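Side-chain contacts in soluble lytic murein transglycosylase (Pseudomonas aeruginosa, PDB 5OHU), which cleaves the glycan strands of peptidoglycan as a lytic transglycosylase, in both exolytic and endolytic turnover of the cell wall: residues L98-R101 / W102-L106; L294-M297 / T298-P302; D439-I442 / A443-R446; S540-Q543 / L544-P547. All coordinates share one frame; numbering follows the deposited sequence.

In the fold
The chain is mainly helical, and the four contacts follow one another along it without touching. Interactions 1 to 3 each lie inside one helix, 95-108, 293-300 and 438-450. Interaction 4 is a 3-10 turn leading into helix 547-564. Interactions 3 and 4 have centres about 32 Å apart, with nearest atoms about 20 Å apart; 439-446 belongs to the L domain and 540-547 to the transglycosylase SLT domain. Interaction 2 lies across the chain's centre from both, its centre about 46 Å from that of interaction 3 and about 52 Å from that of interaction 4. A phosphate ion, probably from crystallisation, lies about 3 Å from the R104 side chain of interaction 1.

Interaction 1 of 4, residues L98-R101 / W102-L106; sequences LKLR and WLRLL
W102 packs its CB against the carbonyl of L98, and its N-H bonds to L98 O at 3.0 Å, one full helical turn back. It opens a run of i to i+4 bonds of a regular alpha helix. Its ring extends away from residues 98-101. Within the second segment, L106 CD1 sits over the centre of one ring face, 3.5 Å above the plane. L103 donates its N-H to K99 O, with N and O 2.8 Å apart. Its side chain leans over the same carbonyl, with CD2 3.1 Å from K99 O. R104 follows with a bond from its N to L100 O. Its CG lies anti to the backbone N (chi1 -165°) and the chain bends at chi3 (-84°), which turns the guanidinium back over L100. L100 CG lies over one face of that group, and L100 CD2 is 3.6 Å from R104 NH2. R101 runs alongside R104 in the same direction, with R101 CG 3.8 Å from R104 NH1. R104 NE forms a salt bridge with E127 OE1, and a phosphate ion lies about 3 Å from its side chain. These two anions probably offset its charge beside R101. L105 bonds from N to R101 O and rests its CG on that oxygen. Helix 95-108 is bordered by three helices: L98, K99 and W102 touch helix 79-88, W102, L103 and L106 touch helix 112-118, and L100 and L103 meet L128 of helix 126-138.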
ATOM      1  N   LEU A  98      21.363  13.195  -6.490  1.00 18.45           N
ATOM      2  CA  LEU A  98      22.381  13.946  -7.205  1.00 18.77           C
ATOM      3  C   LEU A  98      21.771  14.733  -8.357  1.00 25.23           C
ATOM      4  O   LEU A  98      22.167  15.877  -8.609  1.00 23.59           O
ATOM      5  CB  LEU A  98      23.481  13.004  -7.703  1.00 19.32           C
ATOM      6  CG  LEU A  98      24.547  13.600  -8.640  1.00 23.34           C
ATOM      7  CD1 LEU A  98      25.203  14.833  -8.037  1.00 26.88           C
ATOM      8  CD2 LEU A  98      25.596  12.568  -9.029  1.00 22.57           C
ATOM      9  N   LYS A  99      20.804  14.149  -9.073  1.00 20.03           N
ATOM     10  CA  LYS A  99      20.229  14.886 -10.198  1.00 17.95           C
ATOM     11  C   LYS A  99      19.391  16.050  -9.706  1.00 22.74           C
ATOM     12  O   LYS A  99      19.419  17.137 -10.297  1.00 19.72           O
ATOM     13  CB  LYS A  99      19.385  13.972 -11.082  1.00 21.86           C
ATOM     14  CG  LYS A  99      20.169  12.836 -11.744  1.00 20.05           C
ATOM     15  CD  LYS A  99      19.302  12.104 -12.792  1.00 24.06           C
ATOM     16  CE  LYS A  99      18.991  13.009 -14.000  1.00 24.99           C
ATOM     17  NZ  LYS A  99      18.351  12.272 -15.160  1.00 29.25           N
ATOM     18  N   LEU A 100      18.638  15.837  -8.624  1.00 17.26           N
ATOM     19  CA  LEU A 100      17.862  16.921  -8.036  1.00 20.83           C
ATOM     20  C   LEU A 100      18.750  18.112  -7.704  1.00 17.11           C
ATOM     21  O   LEU A 100      18.480  19.247  -8.123  1.00 17.21           O
ATOM     22  CB  LEU A 100      17.145  16.421  -6.782  1.00 23.21           C
ATOM     23  CG  LEU A 100      16.436  17.484  -5.959  1.00 21.04           C
ATOM     24  CD1 LEU A 100      15.307  18.092  -6.752  1.00 16.05           C
ATOM     25  CD2 LEU A 100      15.926  16.877  -4.638  1.00 25.58           C
ATOM     26  N   ARG A 101      19.836  17.858  -6.977  1.00 17.48           N
ATOM     27  CA  ARG A 101      20.739  18.926  -6.558  1.00 20.36           C
ATOM     28  C   ARG A 101      21.403  19.610  -7.746  1.00 20.45           C
ATOM     29  O   ARG A 101      21.470  20.841  -7.812  1.00 23.23           O
ATOM     30  CB  ARG A 101      21.797  18.346  -5.636  1.00 23.61           C
ATOM     31  CG  ARG A 101      21.344  18.286  -4.239  1.00 26.41           C
ATOM     32  CD  ARG A 101      22.060  17.213  -3.512  1.00 29.79           C
ATOM     33  NE  ARG A 101      21.398  17.008  -2.233  1.00 36.52           N
ATOM     34  CZ  ARG A 101      21.700  16.043  -1.385  1.00 37.30           C
ATOM     35  NH1 ARG A 101      22.648  15.179  -1.704  1.00 37.55           N
ATOM     36  NH2 ARG A 101      21.029  15.949  -0.247  1.00 44.98           N
ATOM     37  N   TRP A 102      21.907  18.828  -8.692  1.00 18.15           N
ATOM     38  CA  TRP A 102      22.555  19.416  -9.858  1.00 18.36           C
ATOM     39  C   TRP A 102      21.566  20.215 -10.707  1.00 20.37           C
ATOM     40  O   TRP A 102      21.836  21.369 -11.062  1.00 18.01           O
ATOM     41  CB  TRP A 102      23.219  18.325 -10.674  1.00 18.71           C
ATOM     42  CG  TRP A 102      24.058  18.843 -11.747  1.00 26.29           C
ATOM     43  CD1 TRP A 102      25.020  19.796 -11.646  1.00 25.25           C
ATOM     44  CD2 TRP A 102      24.027  18.439 -13.117  1.00 19.11           C
ATOM     45  NE1 TRP A 102      25.584  20.025 -12.876  1.00 27.72           N
ATOM     46  CE2 TRP A 102      24.997  19.195 -13.794  1.00 19.43           C
ATOM     47  CE3 TRP A 102      23.262  17.517 -13.836  1.00 18.98           C
ATOM     48  CZ2 TRP A 102      25.236  19.053 -15.158  1.00 20.83           C
ATOM     49  CZ3 TRP A 102      23.502  17.369 -15.180  1.00 19.19           C
ATOM     50  CH2 TRP A 102      24.483  18.130 -15.830  1.00 22.56           C
ATOM     51  N   LEU A 103      20.405  19.626 -11.033  1.00 17.65           N
ATOM     52  CA  LEU A 103      19.423  20.332 -11.863  1.00 17.34           C
ATOM     53  C   LEU A 103      18.984  21.637 -11.206  1.00 17.10           C
ATOM     54  O   LEU A 103      18.743  22.638 -11.893  1.00 18.61           O
ATOM     55  CB  LEU A 103      18.208  19.439 -12.159  1.00 17.22           C
ATOM     56  CG  LEU A 103      18.286  18.361 -13.272  1.00 31.37           C
ATOM     57  CD1 LEU A 103      18.049  18.938 -14.643  1.00 27.67           C
ATOM     58  CD2 LEU A 103      19.646  17.702 -13.305  1.00 39.84           C
ATOM     59  N   ARG A 104      18.889  21.643  -9.878  1.00 19.51           N
ATOM     60  CA  ARG A 104      18.637  22.876  -9.135  1.00 24.99           C
ATOM     61  C   ARG A 104      19.721  23.920  -9.415  1.00 25.03           C
ATOM     62  O   ARG A 104      19.427  25.068  -9.786  1.00 17.15           O
ATOM     63  CB  ARG A 104      18.560  22.522  -7.651  1.00 28.03           C
ATOM     64  CG  ARG A 104      17.981  23.531  -6.725  1.00 34.74           C
ATOM     65  CD  ARG A 104      18.188  23.052  -5.282  1.00 37.02           C
ATOM     66  NE  ARG A 104      17.166  22.116  -4.818  1.00 30.21           N
ATOM     67  CZ  ARG A 104      17.405  21.092  -3.998  1.00 35.93           C
ATOM     68  NH1 ARG A 104      18.643  20.847  -3.574  1.00 38.83           N
ATOM     69  NH2 ARG A 104      16.412  20.307  -3.602  1.00 26.06           N
ATOM     70  N   LEU A 105      20.992  23.531  -9.273  1.00 19.07           N
ATOM     71  CA  LEU A 105      22.082  24.422  -9.662  1.00 20.12           C
ATOM     72  C   LEU A 105      21.940  24.894 -11.109  1.00 22.28           C
ATOM     73  O   LEU A 105      22.069  26.092 -11.397  1.00 22.03           O
ATOM     74  CB  LEU A 105      23.425  23.729  -9.458  1.00 23.84           C
ATOM     75  CG  LEU A 105      23.830  23.491  -7.997  1.00 33.79           C
ATOM     76  CD1 LEU A 105      25.162  22.761  -7.943  1.00 31.19           C
ATOM     77  CD2 LEU A 105      23.903  24.802  -7.206  1.00 24.58           C
ATOM     78  N   LEU A 106      21.688  23.968 -12.043  1.00 19.42           N
ATOM     79  CA  LEU A 106      21.652  24.355 -13.455  1.00 17.90           C
ATOM     80  C   LEU A 106      20.576  25.397 -13.707  1.00 21.31           C
ATOM     81  O   LEU A 106      20.773  26.342 -14.487  1.00 23.37           O
ATOM     82  CB  LEU A 106      21.401  23.134 -14.339  1.00 18.00           C
ATOM     83  CG  LEU A 106      22.452  22.038 -14.356  1.00 18.78           C
ATOM     84  CD1 LEU A 106      21.919  20.866 -15.135  1.00 18.32           C
ATOM     85  CD2 LEU A 106      23.781  22.591 -14.946  1.00 18.78           C
TER

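Interaction 2 of 4, residues L294-M297 / T298-P302; sequences LPLM and TQYDP
T298 grips the carbonyl oxygen of L294 twice. Its OG1 lies anti to its own carbonyl carbon and beside its backbone N (chi1 -60°). This points the hydroxyl back along the helix, and OG1 donates to L294 O at 2.6 Å. The T298 N-H bonds to the same L294 O at 2.9 Å. The two donors come from opposite faces of the carbonyl plane, and the hydroxyl is the more tilted of the two. The threonine hydroxyl thus has a partner within its own helix, and its rotation is fixed.

Two residues further along, L296 meets Y300. L296 sends CG anti to its backbone N (chi1 -174°), which carries the branch along the helix toward the tyrosine. L296 CD1 comes obliquely to the CD2-CE2 side of the ring's rim, 3.7 Å from Y300 CD2 and 3.8 Å from Y300 CE2. The ring also sets its edge against the backbone: L296 O lies in the ring plane, 3.4 Å from Y300 CD2. The same oxygen accepts the Y300 N-H. Y300 also reaches K274, V275 and A278 of helix 271-287, and L296 touches I281 there.

Q299 and D301 bond from N to the carbonyls of P295 and M297. D301 is the first residue to leave helical backbone angles. Its carboxylate turns away to accept from the N-H groups of R305 and D306. This is the C-terminal end of a short helix, where a threonine hydroxyl bonds to the carbonyl four residues earlier, a common use of threonine inside helices.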
ATOM      1  N   LEU A 294     -28.158  -0.009  -1.363  1.00 13.03           N
ATOM      2  CA  LEU A 294     -28.398  -0.677  -2.645  1.00 11.79           C
ATOM      3  C   LEU A 294     -29.193   0.149  -3.640  1.00 13.92           C
ATOM      4  O   LEU A 294     -28.783   0.201  -4.808  1.00 19.33           O
ATOM      5  CB  LEU A 294     -29.097  -2.020  -2.421  1.00 11.32           C
ATOM      6  CG  LEU A 294     -28.215  -3.118  -1.852  1.00 21.67           C
ATOM      7  CD1 LEU A 294     -29.096  -4.271  -1.448  1.00 20.80           C
ATOM      8  CD2 LEU A 294     -27.181  -3.559  -2.885  1.00 24.91           C
ATOM      9  N   PRO A 295     -30.345   0.755  -3.298  1.00 19.02           N
ATOM     10  CA  PRO A 295     -31.039   1.568  -4.323  1.00 12.18           C
ATOM     11  C   PRO A 295     -30.213   2.752  -4.777  1.00 16.32           C
ATOM     12  O   PRO A 295     -30.145   3.061  -5.974  1.00 14.68           O
ATOM     13  CB  PRO A 295     -32.337   2.006  -3.614  1.00 13.76           C
ATOM     14  CG  PRO A 295     -32.548   0.969  -2.510  1.00 12.72           C
ATOM     15  CD  PRO A 295     -31.144   0.628  -2.060  1.00 11.71           C
ATOM     16  N   LEU A 296     -29.544   3.405  -3.832  1.00 12.05           N
ATOM     17  CA  LEU A 296     -28.673   4.525  -4.151  1.00 15.45           C
ATOM     18  C   LEU A 296     -27.546   4.107  -5.099  1.00 15.90           C
ATOM     19  O   LEU A 296     -27.290   4.767  -6.113  1.00 14.57           O
ATOM     20  CB  LEU A 296     -28.109   5.090  -2.848  1.00 12.73           C
ATOM     21  CG  LEU A 296     -27.288   6.347  -2.976  1.00 20.28           C
ATOM     22  CD1 LEU A 296     -28.205   7.424  -3.520  1.00 14.90           C
ATOM     23  CD2 LEU A 296     -26.625   6.758  -1.640  1.00 18.25           C
ATOM     24  N   MET A 297     -26.845   3.026  -4.770  1.00 19.20           N
ATOM     25  CA  MET A 297     -25.727   2.600  -5.607  1.00 15.51           C
ATOM     26  C   MET A 297     -26.223   2.144  -6.971  1.00 15.83           C
ATOM     27  O   MET A 297     -25.581   2.399  -7.988  1.00 24.86           O
ATOM     28  CB  MET A 297     -24.947   1.473  -4.917  1.00 14.20           C
ATOM     29  CG  MET A 297     -24.234   1.848  -3.614  1.00 26.41           C
ATOM     30  SD  MET A 297     -23.292   0.485  -2.857  1.00 47.98           S
ATOM     31  CE  MET A 297     -24.586  -0.718  -2.636  1.00 50.19           C
ATOM     32  N   THR A 298     -27.370   1.467  -7.006  1.00 18.43           N
ATOM     33  CA  THR A 298     -27.935   0.986  -8.260  1.00 21.48           C
ATOM     34  C   THR A 298     -28.315   2.146  -9.173  1.00 24.80           C
ATOM     35  O   THR A 298     -28.112   2.085 -10.392  1.00 31.10           O
ATOM     36  CB  THR A 298     -29.150   0.107  -7.952  1.00 22.90           C
ATOM     37  OG1 THR A 298     -28.737  -1.003  -7.147  1.00 31.14           O
ATOM     38  CG2 THR A 298     -29.808  -0.412  -9.227  1.00 18.03           C
ATOM     39  N   GLN A 299     -28.861   3.214  -8.601  1.00 22.00           N
ATOM     40  CA  GLN A 299     -29.268   4.365  -9.392  1.00 19.42           C
ATOM     41  C   GLN A 299     -28.072   5.195  -9.861  1.00 24.53           C
ATOM     42  O   GLN A 299     -28.110   5.771 -10.956  1.00 19.14           O
ATOM     43  CB  GLN A 299     -30.226   5.225  -8.566  1.00 26.20           C
ATOM     44  CG  GLN A 299     -30.644   6.532  -9.208  1.00 32.18           C
ATOM     45  CD  GLN A 299     -31.661   6.328 -10.310  1.00 42.44           C
ATOM     46  OE1 GLN A 299     -32.279   5.266 -10.409  1.00 49.61           O
ATOM     47  NE2 GLN A 299     -31.841   7.342 -11.143  1.00 44.28           N
ATOM     48  N   TYR A 300     -27.002   5.278  -9.074  1.00 16.91           N
ATOM     49  CA  TYR A 300     -25.915   6.169  -9.440  1.00 21.18           C
ATOM     50  C   TYR A 300     -24.725   5.456 -10.070  1.00 22.94           C
ATOM     51  O   TYR A 300     -23.773   6.124 -10.473  1.00 22.63           O
ATOM     52  CB  TYR A 300     -25.501   7.014  -8.230  1.00 25.38           C
ATOM     53  CG  TYR A 300     -26.524   8.118  -8.027  1.00 26.45           C
ATOM     54  CD1 TYR A 300     -26.449   9.292  -8.757  1.00 26.03           C
ATOM     55  CD2 TYR A 300     -27.615   7.949  -7.174  1.00 31.56           C
ATOM     56  CE1 TYR A 300     -27.404  10.287  -8.619  1.00 32.85           C
ATOM     57  CE2 TYR A 300     -28.580   8.946  -7.029  1.00 31.63           C
ATOM     58  CZ  TYR A 300     -28.463  10.112  -7.755  1.00 36.78           C
ATOM     59  OH  TYR A 300     -29.400  11.115  -7.635  1.00 43.74           O
ATOM     60  N   ASP A 301     -24.772   4.128 -10.208  1.00 21.54           N
ATOM     61  CA  ASP A 301     -23.800   3.452 -11.058  1.00 19.39           C
ATOM     62  C   ASP A 301     -24.487   2.318 -11.814  1.00 18.74           C
ATOM     63  O   ASP A 301     -24.109   1.145 -11.681  1.00 20.42           O
ATOM     64  CB  ASP A 301     -22.617   2.957 -10.224  1.00 17.30           C
ATOM     65  CG  ASP A 301     -21.407   2.575 -11.077  1.00 27.61           C
ATOM     66  OD1 ASP A 301     -21.343   3.001 -12.249  1.00 30.57           O
ATOM     67  OD2 ASP A 301     -20.494   1.886 -10.560  1.00 32.92           O
ATOM     68  N   PRO A 302     -25.500   2.622 -12.625  1.00 22.10           N
ATOM     69  CA  PRO A 302     -26.212   1.535 -13.318  1.00 17.18           C
ATOM     70  C   PRO A 302     -25.324   0.733 -14.259  1.00 24.46           C
ATOM     71  O   PRO A 302     -25.578  -0.462 -14.465  1.00 27.08           O
ATOM     72  CB  PRO A 302     -27.322   2.278 -14.078  1.00 19.97           C
ATOM     73  CG  PRO A 302     -26.748   3.633 -14.325  1.00 21.41           C
ATOM     74  CD  PRO A 302     -25.957   3.953 -13.073  1.00 22.20           C
TER

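Interaction 3 of 4, residues D439-I442 / A443-R446; sequences DELI and AQAR
Q444 carries CG anti to its backbone N (chi1 -160°) and stays extended through chi2 (-164°), which carries its amide out past the end of L441. Across this i to i+3 pair the closest side-chain atoms are L441 CD2 and Q444 OE1, 4.3 Å apart, a near approach rather than a firm contact. The amide of Q444 finds its partners outside the segments. OE1 is bonded to S460 OG, and NE2 to the carbonyl oxygen of W429. Both ends of this buried group are therefore satisfied and its rotation is fixed.

The remaining side-chain contacts are short ones onto the backbone. The methyl of A443 meets E440 O, with CB 3.5 Å away. The methyl of A445 lies over two carbonyls of the preceding turn, with CB 3.3 Å from I442 O and 3.6 Å from L441 O. The I442 side chain is buried and points away from residues 443-446.

Four consecutive i to i+4 bonds join the segments, as in a regular alpha helix. The bond from Q444 N to E440 O is 2.8 Å long, and that from A445 N to L441 O is 2.9 Å.

Helix 438-450 lies in the L domain, which belongs to the TPR clan of helical families, and it is packed on several sides. D439 and E440 touch helix 398-406. L441 and Q444 meet A433 of helix 422-433. Helix 454-463 takes A445 at S460 and I461, and L441 at Q463. I442 touches residues in loops, at A394 and A464.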
ATOM      1  N   ASP A 439      12.305 -13.563 -15.379  1.00 48.54           N
ATOM      2  CA  ASP A 439      13.328 -14.576 -15.136  1.00 49.17           C
ATOM      3  C   ASP A 439      14.411 -14.052 -14.205  1.00 48.06           C
ATOM      4  O   ASP A 439      14.912 -14.786 -13.344  1.00 42.40           O
ATOM      5  CB  ASP A 439      13.950 -15.031 -16.456  1.00 63.64           C
ATOM      6  CG  ASP A 439      12.914 -15.357 -17.512  1.00 75.85           C
ATOM      7  OD1 ASP A 439      12.046 -14.498 -17.783  1.00 81.85           O
ATOM      8  OD2 ASP A 439      12.968 -16.474 -18.072  1.00 77.77           O
ATOM      9  N   GLU A 440      14.791 -12.785 -14.368  1.00 50.40           N
ATOM     10  CA  GLU A 440      15.814 -12.204 -13.511  1.00 51.55           C
ATOM     11  C   GLU A 440      15.308 -12.069 -12.082  1.00 40.34           C
ATOM     12  O   GLU A 440      16.020 -12.394 -11.124  1.00 33.86           O
ATOM     13  CB  GLU A 440      16.249 -10.851 -14.072  1.00 56.09           C
ATOM     14  CG  GLU A 440      17.072 -10.952 -15.351  1.00 60.35           C
ATOM     15  CD  GLU A 440      17.308  -9.599 -16.000  1.00 69.02           C
ATOM     16  OE1 GLU A 440      16.387  -8.750 -15.987  1.00 70.10           O
ATOM     17  OE2 GLU A 440      18.423  -9.386 -16.522  1.00 77.30           O
ATOM     18  N   LEU A 441      14.074 -11.590 -11.923  1.00 35.64           N
ATOM     19  CA  LEU A 441      13.460 -11.524 -10.604  1.00 40.70           C
ATOM     20  C   LEU A 441      13.494 -12.878  -9.908  1.00 39.08           C
ATOM     21  O   LEU A 441      13.759 -12.960  -8.703  1.00 30.74           O
ATOM     22  CB  LEU A 441      12.020 -11.030 -10.728  1.00 42.65           C
ATOM     23  CG  LEU A 441      11.833  -9.557 -11.072  1.00 38.89           C
ATOM     24  CD1 LEU A 441      10.369  -9.295 -11.283  1.00 34.68           C
ATOM     25  CD2 LEU A 441      12.388  -8.666  -9.964  1.00 30.25           C
ATOM     26  N   ILE A 442      13.225 -13.951 -10.658  1.00 35.91           N
ATOM     27  CA  ILE A 442      13.259 -15.295 -10.094  1.00 37.40           C
ATOM     28  C   ILE A 442      14.678 -15.656  -9.662  1.00 40.83           C
ATOM     29  O   ILE A 442      14.892 -16.183  -8.562  1.00 36.83           O
ATOM     30  CB  ILE A 442      12.684 -16.308 -11.106  1.00 35.77           C
ATOM     31  CG1 ILE A 442      11.152 -16.211 -11.154  1.00 35.42           C
ATOM     32  CG2 ILE A 442      13.114 -17.718 -10.764  1.00 34.43           C
ATOM     33  CD1 ILE A 442      10.542 -16.765 -12.414  1.00 28.43           C
ATOM     34  N   ALA A 443      15.669 -15.352 -10.504  1.00 40.13           N
ATOM     35  CA  ALA A 443      17.057 -15.594 -10.124  1.00 40.99           C
ATOM     36  C   ALA A 443      17.436 -14.802  -8.877  1.00 39.81           C
ATOM     37  O   ALA A 443      18.096 -15.333  -7.973  1.00 33.59           O
ATOM     38  CB  ALA A 443      17.988 -15.250 -11.286  1.00 42.24           C
ATOM     39  N   GLN A 444      17.015 -13.533  -8.803  1.00 31.30           N
ATOM     40  CA  GLN A 444      17.297 -12.729  -7.618  1.00 34.53           C
ATOM     41  C   GLN A 444      16.651 -13.338  -6.376  1.00 38.22           C
ATOM     42  O   GLN A 444      17.242 -13.323  -5.287  1.00 30.57           O
ATOM     43  CB  GLN A 444      16.807 -11.297  -7.823  1.00 31.34           C
ATOM     44  CG  GLN A 444      17.451 -10.281  -6.895  1.00 26.68           C
ATOM     45  CD  GLN A 444      16.699  -8.971  -6.855  1.00 30.77           C
ATOM     46  OE1 GLN A 444      15.472  -8.953  -6.926  1.00 33.49           O
ATOM     47  NE2 GLN A 444      17.430  -7.860  -6.746  1.00 33.29           N
ATOM     48  N   ALA A 445      15.436 -13.879  -6.528  1.00 29.16           N
ATOM     49  CA  ALA A 445      14.769 -14.531  -5.406  1.00 36.21           C
ATOM     50  C   ALA A 445      15.598 -15.690  -4.869  1.00 31.78           C
ATOM     51  O   ALA A 445      15.732 -15.854  -3.649  1.00 34.65           O
ATOM     52  CB  ALA A 445      13.375 -15.014  -5.820  1.00 26.69           C
ATOM     53  N   ARG A 446      16.176 -16.498  -5.762  1.00 30.80           N
ATOM     54  CA  ARG A 446      16.998 -17.616  -5.308  1.00 36.22           C
ATOM     55  C   ARG A 446      18.242 -17.128  -4.579  1.00 36.92           C
ATOM     56  O   ARG A 446      18.626 -17.696  -3.551  1.00 37.30           O
ATOM     57  CB  ARG A 446      17.388 -18.515  -6.481  1.00 49.99           C
ATOM     58  CG  ARG A 446      18.027 -19.845  -6.058  1.00 64.44           C
ATOM     59  CD  ARG A 446      17.030 -20.744  -5.319  1.00 77.19           C
ATOM     60  NE  ARG A 446      17.669 -21.559  -4.286  1.00 84.92           N
ATOM     61  CZ  ARG A 446      18.177 -22.770  -4.493  1.00 88.49           C
ATOM     62  NH1 ARG A 446      18.124 -23.316  -5.699  1.00 89.32           N
ATOM     63  NH2 ARG A 446      18.741 -23.435  -3.493  1.00 89.42           N
TER

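Interaction 4 of 4, residues S540-Q543 / L544-P547; sequences STQQ and LIVP
L544, I545 and V546 each bond from N to the carbonyl three residues earlier, as in a 3-10 turn: L544 N to T541 O at 3.0 Å, V546 N to Q543 O at 2.9 Å, and a weaker bond from I545 N to Q542 O at 3.3 Å.

L544 is the buried member. Its CG lies anti to its own carbonyl carbon (chi1 -73°), which lays the branch over the carbonyl of T541. CB, CG and CD1 of L544 all approach T541 O, with CG 3.3 Å away. The methyl ends of the two residues meet more loosely, T541 CG2 being 4.2 Å from L544 CD1. Both residues also touch helix 524-534, L544 at A527 and T541 at P524.

The turn belongs to the connection between helices 524-534 and 547-564, in the lysozyme-like SLT domain. V546 holds the N-cap position of helix 547-564. The carbonyl oxygen of L544 accepts from N550 ND2 in the first turn of that helix.

Q542 bends at chi2 (68°), which swings its amide forward toward I545. The two side chains cross at an angle, with Q542 NE2 4.2 Å from I545 CD1. I545 CG1 rests near Q542 O, and the I545 side chain also touches T517. V546 places CB 3.3 Å from Q543 O, the oxygen that its own N-H uses. The Q543 chain runs extended beyond CG, away from residues 544-547. Its amide oxygen OE1 accepts from A539 N, just before the turn.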
ATOM      1  N   SER A 540      13.719  -5.469  28.078  1.00 56.62           N
ATOM      2  CA  SER A 540      13.430  -4.156  27.515  1.00 48.63           C
ATOM      3  C   SER A 540      12.687  -4.339  26.201  1.00 45.17           C
ATOM      4  O   SER A 540      12.667  -5.426  25.624  1.00 47.66           O
ATOM      5  CB  SER A 540      14.709  -3.345  27.287  1.00 48.75           C
ATOM      6  OG  SER A 540      15.455  -3.867  26.199  1.00 42.89           O
ATOM      7  N   THR A 541      12.088  -3.241  25.728  1.00 42.82           N
ATOM      8  CA  THR A 541      11.535  -3.211  24.376  1.00 47.27           C
ATOM      9  C   THR A 541      12.566  -3.658  23.346  1.00 47.01           C
ATOM     10  O   THR A 541      12.224  -4.323  22.361  1.00 46.70           O
ATOM     11  CB  THR A 541      11.030  -1.801  24.048  1.00 52.89           C
ATOM     12  OG1 THR A 541       9.885  -1.499  24.853  1.00 59.77           O
ATOM     13  CG2 THR A 541      10.645  -1.676  22.572  1.00 55.29           C
ATOM     14  N   GLN A 542      13.840  -3.329  23.571  1.00 50.19           N
ATOM     15  CA  GLN A 542      14.869  -3.638  22.582  1.00 57.65           C
ATOM     16  C   GLN A 542      14.994  -5.141  22.342  1.00 53.54           C
ATOM     17  O   GLN A 542      15.233  -5.576  21.208  1.00 45.30           O
ATOM     18  CB  GLN A 542      16.211  -3.041  23.018  1.00 66.56           C
ATOM     19  CG  GLN A 542      17.436  -3.541  22.234  1.00 73.13           C
ATOM     20  CD  GLN A 542      17.479  -3.086  20.776  1.00 80.63           C
ATOM     21  OE1 GLN A 542      16.550  -2.446  20.270  1.00 83.16           O
ATOM     22  NE2 GLN A 542      18.574  -3.416  20.094  1.00 81.30           N
ATOM     23  N   GLN A 543      14.818  -5.954  23.388  1.00 51.01           N
ATOM     24  CA  GLN A 543      14.932  -7.402  23.237  1.00 46.51           C
ATOM     25  C   GLN A 543      13.913  -7.990  22.267  1.00 39.85           C
ATOM     26  O   GLN A 543      14.069  -9.151  21.874  1.00 36.39           O
ATOM     27  CB  GLN A 543      14.786  -8.091  24.593  1.00 48.17           C
ATOM     28  CG  GLN A 543      16.097  -8.348  25.302  1.00 56.93           C
ATOM     29  CD  GLN A 543      15.915  -9.160  26.561  1.00 68.99           C
ATOM     30  OE1 GLN A 543      14.788  -9.475  26.953  1.00 70.59           O
ATOM     31  NE2 GLN A 543      17.026  -9.511  27.207  1.00 75.45           N
ATOM     32  N   LEU A 544      12.895  -7.225  21.863  1.00 35.51           N
ATOM     33  CA  LEU A 544      11.872  -7.715  20.943  1.00 32.88           C
ATOM     34  C   LEU A 544      12.400  -8.066  19.554  1.00 35.45           C
ATOM     35  O   LEU A 544      11.654  -8.665  18.769  1.00 30.47           O
ATOM     36  CB  LEU A 544      10.761  -6.679  20.801  1.00 31.86           C
ATOM     37  CG  LEU A 544       9.831  -6.548  22.003  1.00 30.23           C
ATOM     38  CD1 LEU A 544       8.849  -5.410  21.764  1.00 30.40           C
ATOM     39  CD2 LEU A 544       9.102  -7.867  22.211  1.00 31.71           C
ATOM     40  N   ILE A 545      13.641  -7.702  19.203  1.00 29.44           N
ATOM     41  CA  ILE A 545      14.180  -8.190  17.932  1.00 28.94           C
ATOM     42  C   ILE A 545      14.964  -9.480  18.100  1.00 28.87           C
ATOM     43  O   ILE A 545      15.455 -10.029  17.104  1.00 35.37           O
ATOM     44  CB  ILE A 545      15.091  -7.176  17.210  1.00 34.68           C
ATOM     45  CG1 ILE A 545      16.326  -6.847  18.044  1.00 32.09           C
ATOM     46  CG2 ILE A 545      14.336  -5.914  16.820  1.00 29.01           C
ATOM     47  CD1 ILE A 545      17.432  -6.244  17.208  1.00 43.61           C
ATOM     48  N   VAL A 546      15.120  -9.973  19.324  1.00 22.60           N
ATOM     49  CA  VAL A 546      15.639 -11.322  19.523  1.00 30.43           C
ATOM     50  C   VAL A 546      14.526 -12.297  19.153  1.00 36.38           C
ATOM     51  O   VAL A 546      13.467 -12.287  19.796  1.00 30.61           O
ATOM     52  CB  VAL A 546      16.113 -11.540  20.963  1.00 29.02           C
ATOM     53  CG1 VAL A 546      16.509 -13.007  21.169  1.00 27.77           C
ATOM     54  CG2 VAL A 546      17.275 -10.606  21.272  1.00 23.41           C
ATOM     55  N   PRO A 547      14.720 -13.142  18.133  1.00 36.82           N
ATOM     56  CA  PRO A 547      13.608 -13.987  17.651  1.00 30.78           C
ATOM     57  C   PRO A 547      12.879 -14.751  18.745  1.00 31.99           C
ATOM     58  O   PRO A 547      11.646 -14.706  18.806  1.00 33.59           O
ATOM     59  CB  PRO A 547      14.302 -14.929  16.656  1.00 37.31           C
ATOM     60  CG  PRO A 547      15.501 -14.137  16.162  1.00 31.39           C
ATOM     61  CD  PRO A 547      15.955 -13.317  17.341  1.00 28.15           C
TER